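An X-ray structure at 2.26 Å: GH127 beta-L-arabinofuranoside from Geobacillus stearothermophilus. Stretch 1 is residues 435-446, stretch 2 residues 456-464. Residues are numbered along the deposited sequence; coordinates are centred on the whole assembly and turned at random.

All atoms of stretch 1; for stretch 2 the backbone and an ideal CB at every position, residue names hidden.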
# COMPACT_ATOMS: atom_id res chain seq x y z
N ALA A 435 -37.82 8.66 29.44
CA ALA A 435 -37.06 7.55 30.03
C ALA A 435 -35.67 7.95 30.53
O ALA A 435 -35.10 8.95 30.09
CB ALA A 435 -36.92 6.45 28.99
N LEU A 436 -35.12 7.18 31.45
CA LEU A 436 -33.67 7.22 31.73
C LEU A 436 -33.01 6.02 30.99
O LEU A 436 -33.37 4.85 31.20
CB LEU A 436 -33.41 7.17 33.22
CG LEU A 436 -32.02 7.53 33.78
CD1 LEU A 436 -31.23 6.31 34.08
CD2 LEU A 436 -31.21 8.46 32.91
N PHE A 437 -32.11 6.34 30.05
CA PHE A 437 -31.41 5.34 29.20
C PHE A 437 -30.02 5.06 29.75
O PHE A 437 -29.32 5.99 30.12
CB PHE A 437 -31.28 5.81 27.75
CG PHE A 437 -32.58 5.88 27.03
CD1 PHE A 437 -33.13 4.76 26.48
CD2 PHE A 437 -33.29 7.06 26.98
CE1 PHE A 437 -34.35 4.81 25.86
CE2 PHE A 437 -34.51 7.15 26.34
CZ PHE A 437 -35.05 6.01 25.78
N VAL A 438 -29.68 3.77 29.86
CA VAL A 438 -28.32 3.32 30.17
C VAL A 438 -27.67 2.83 28.86
O VAL A 438 -28.10 1.83 28.27
CB VAL A 438 -28.34 2.19 31.20
CG1 VAL A 438 -26.93 1.87 31.66
CG2 VAL A 438 -29.14 2.64 32.42
N HIS A 439 -26.68 3.59 28.37
CA HIS A 439 -25.97 3.23 27.14
C HIS A 439 -24.77 2.32 27.41
O HIS A 439 -24.58 1.32 26.72
CB HIS A 439 -25.40 4.44 26.46
CG HIS A 439 -26.42 5.42 26.02
ND1 HIS A 439 -27.64 5.04 25.51
CD2 HIS A 439 -26.41 6.77 26.03
CE1 HIS A 439 -28.33 6.12 25.22
NE2 HIS A 439 -27.60 7.18 25.51
N LEU A 440 -23.97 2.68 28.42
CA LEU A 440 -22.71 1.96 28.74
C LEU A 440 -22.77 1.33 30.13
O LEU A 440 -23.46 1.84 31.05
CB LEU A 440 -21.55 2.92 28.69
CG LEU A 440 -21.36 3.73 27.37
CD1 LEU A 440 -20.21 4.69 27.45
CD2 LEU A 440 -21.15 2.82 26.21
N TYR A 441 -22.13 0.18 30.23
CA TYR A 441 -22.11 -0.57 31.45
C TYR A 441 -20.75 -0.33 32.14
O TYR A 441 -19.73 -0.86 31.79
CB TYR A 441 -22.44 -2.03 31.20
CG TYR A 441 -23.86 -2.14 30.74
CD1 TYR A 441 -24.90 -1.85 31.60
CD2 TYR A 441 -24.18 -2.45 29.43
CE1 TYR A 441 -26.22 -1.90 31.17
CE2 TYR A 441 -25.50 -2.49 28.99
CZ TYR A 441 -26.52 -2.23 29.89
OH TYR A 441 -27.82 -2.23 29.48
N VAL A 442 -20.80 0.58 33.09
CA VAL A 442 -19.64 1.19 33.70
C VAL A 442 -20.05 1.44 35.14
O VAL A 442 -21.09 2.06 35.37
CB VAL A 442 -19.33 2.58 33.10
CG1 VAL A 442 -18.15 3.20 33.82
CG2 VAL A 442 -19.02 2.47 31.62
N GLY A 443 -19.26 0.92 36.06
CA GLY A 443 -19.44 1.18 37.48
C GLY A 443 -19.55 2.68 37.71
O GLY A 443 -18.65 3.42 37.38
N SER A 444 -20.70 3.12 38.22
CA SER A 444 -21.00 4.55 38.31
C SER A 444 -22.31 4.82 39.04
O SER A 444 -23.10 3.90 39.30
CB SER A 444 -21.16 5.13 36.93
OG SER A 444 -22.19 4.45 36.23
N ASP A 445 -22.54 6.08 39.36
CA ASP A 445 -23.86 6.50 39.76
C ASP A 445 -24.26 7.84 39.21
O ASP A 445 -23.45 8.66 38.76
CB ASP A 445 -24.07 6.41 41.27
CG ASP A 445 -23.04 7.14 42.04
OD1 ASP A 445 -22.94 8.36 41.83
OD2 ASP A 445 -22.35 6.50 42.85
N ILE A 446 -25.58 7.99 39.13
CA ILE A 446 -26.17 9.18 38.57
C ILE A 446 -27.31 9.63 39.44
O ILE A 446 -28.08 8.84 39.97
CB ILE A 446 -26.65 8.98 37.13
CG1 ILE A 446 -27.32 10.25 36.63
CG2 ILE A 446 -27.58 7.78 37.02
CD1 ILE A 446 -27.63 10.25 35.16
N UNK A 456 -31.83 8.39 42.22
CA UNK A 456 -30.47 7.98 42.29
C UNK A 456 -30.36 6.57 41.69
O UNK A 456 -31.08 5.64 42.06
CB UNK A 456 -29.96 8.03 43.73
N UNK A 457 -29.42 6.42 40.76
CA UNK A 457 -29.14 5.12 40.14
C UNK A 457 -27.67 4.75 40.24
O UNK A 457 -26.81 5.57 40.00
CB UNK A 457 -29.57 5.13 38.67
N UNK A 458 -27.42 3.53 40.70
CA UNK A 458 -26.07 3.03 40.93
C UNK A 458 -25.89 1.84 40.01
O UNK A 458 -26.78 0.98 39.94
CB UNK A 458 -25.84 2.65 42.39
N UNK A 459 -24.74 1.78 39.32
CA UNK A 459 -24.31 0.57 38.56
C UNK A 459 -23.11 -0.05 39.22
O UNK A 459 -22.11 0.64 39.39
CB UNK A 459 -23.98 0.91 37.10
N UNK A 460 -23.17 -1.34 39.53
CA UNK A 460 -21.99 -2.08 39.99
C UNK A 460 -21.73 -3.20 39.00
O UNK A 460 -22.63 -3.97 38.69
CB UNK A 460 -22.18 -2.63 41.40
N UNK A 461 -20.52 -3.29 38.50
CA UNK A 461 -20.21 -4.27 37.44
C UNK A 461 -18.71 -4.30 37.22
O UNK A 461 -18.04 -3.28 37.42
CB UNK A 461 -20.94 -3.93 36.14
N UNK A 462 -18.20 -5.47 36.85
CA UNK A 462 -16.78 -5.61 36.42
C UNK A 462 -16.63 -5.57 34.89
O UNK A 462 -15.58 -5.89 34.37
CB UNK A 462 -16.20 -6.92 36.95
N UNK A 463 -17.69 -5.15 34.19
CA UNK A 463 -17.62 -4.88 32.77
C UNK A 463 -16.44 -3.96 32.54
O UNK A 463 -16.22 -3.02 33.32
CB UNK A 463 -18.92 -4.27 32.25
N UNK A 464 -15.66 -4.21 31.46
CA UNK A 464 -15.94 -5.13 30.38
C UNK A 464 -15.48 -6.54 30.55
O UNK A 464 -15.67 -7.35 29.63
CB UNK A 464 -15.32 -4.58 29.09

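The strand beginning at 456 runs antiparallel to 444-446, and 457, 458 and 459 pair with Ile 446, Asp 445 and Ser 444, with side chains alternating between two faces.

At 456 the CA-to-CB bond points sideways, with the carboxylate of Asp 445 not far off. A long polar or basic chain would suit. It is Lys 456, whose CE reaches 3.7 Å from Asp 445 CB; NZ stays 4.4 Å from Asp 445 OD2, beyond a salt bridge.

Position 457 pairs with Ile 446, and its CB lies 3.7 Å from Ile 446 CG2 with the methyls of Leu 436 beyond. Valine, leucine or isoleucine would all fit this apolar setting. Ile 457 fills it, extending CD1 to 3.6 Å from Leu 436 CD1, while its backbone exchanges two hydrogen bonds with Ile 446, N to O and O to N, each 2.9 Å.

Position 458 shares the other face with Asp 445, in a non-hydrogen-bonded pair. CB lies 4.3 Å from Asp 445 CB beside an acidic group, so an apolar, polar or basic chain could be accommodated. Met 458, present as selenomethionine and poorly ordered, brings CG to 4.0 Å from Asp 445 CB.

Position 459 is the most demanding. Its CB returns to the face of Ser 444 and sits 3.6 Å from Val 442 O; farther out, the loop presents Leu 440 O, an acceptor, and Val 442 N, a donor. A side chain carrying both functions, an amide of sufficient reach, answers best. Gln 459 does so: NE2 donates to Leu 440 O (3.1 Å) and OE1 accepts from Val 442 N (3.1 Å). The amide thus pins the loop that leads into the strand, while Gln 459 N donates to Ser 444 O at 2.7 Å and Gln 459 O accepts from Ser 444 N at 3.1 Å.

Position 460 points away, and nothing of stretch 1 lies within 5.5 Å of CB, so stretch 1 leaves the choice free, polar or charged residues included; Glu 460 makes no contact here.

At 461 CB turns toward the Tyr 441-Gly 443 backbone with modest room, favouring a small or branched residue. Thr 461 places CG2 3.7 Å from Gly 443 N, and Thr 461 OG1 accepts from the backbone N of 463 at 3.1 Å. A water joins Gly 443 N to Thr 461 O.

Position 462 points away into space free of stretch 1, undemanding; it is Asn 462.

At 463 CB lies 3.5 Å from Tyr 441 O and faces Tyr 441, so a broad apolar or aromatic group would pack well. Tyr 463 lays its ring face against Tyr 441 CB, 3.7 Å from the ring centroid; the two rings themselves meet obliquely.

Position 464 points sideways, beyond reach of stretch 1. The peptide bond before 464 is cis and phi is -89°, both of which point to proline; the residue is Pro 464.

Stretch 2, residues 456-464: KIMQETNYP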
# COMPACT_ATOMS: atom_id res chain seq x y z
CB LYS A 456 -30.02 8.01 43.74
CG LYS A 456 -28.54 8.26 43.92
CD LYS A 456 -27.79 6.95 44.00
CE LYS A 456 -26.28 7.15 44.14
NZ LYS A 456 -25.80 7.14 45.56
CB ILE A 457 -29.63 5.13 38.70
CG1 ILE A 457 -31.14 5.08 38.76
CG2 ILE A 457 -29.11 3.90 37.95
CD1 ILE A 457 -31.82 5.43 37.49
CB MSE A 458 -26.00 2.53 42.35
CG MSE A 458 -24.83 3.03 43.18
SE MSE A 458 -25.18 2.80 45.07
CE MSE A 458 -26.98 3.60 45.22
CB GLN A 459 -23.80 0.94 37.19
CG GLN A 459 -24.77 0.91 36.08
CD GLN A 459 -24.11 0.94 34.73
OE1 GLN A 459 -23.54 -0.05 34.28
NE2 GLN A 459 -24.20 2.07 34.08
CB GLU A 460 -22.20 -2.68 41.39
CG GLU A 460 -22.55 -1.63 42.45
CD GLU A 460 -22.82 -2.23 43.84
OE1 GLU A 460 -23.87 -2.90 44.04
OE2 GLU A 460 -21.99 -2.00 44.73
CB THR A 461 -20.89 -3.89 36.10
OG1 THR A 461 -20.66 -4.94 35.14
CG2 THR A 461 -20.40 -2.57 35.60
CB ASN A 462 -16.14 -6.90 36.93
CG ASN A 462 -16.15 -7.02 38.45
OD1 ASN A 462 -16.42 -8.09 38.98
ND2 ASN A 462 -15.89 -5.91 39.15
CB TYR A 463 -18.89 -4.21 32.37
CG TYR A 463 -19.35 -4.27 30.91
CD1 TYR A 463 -18.92 -3.34 29.98
CD2 TYR A 463 -20.39 -5.12 30.54
CE1 TYR A 463 -19.42 -3.34 28.70
CE2 TYR A 463 -20.90 -5.10 29.27
CZ TYR A 463 -20.43 -4.23 28.36
OH TYR A 463 -20.94 -4.24 27.08
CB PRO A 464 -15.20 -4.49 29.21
CG PRO A 464 -14.01 -3.91 29.85
CD PRO A 464 -14.48 -3.39 31.18
O HOH W 1 -17.06 -0.63 31.50
O HOH W 2 -17.16 -1.32 35.77
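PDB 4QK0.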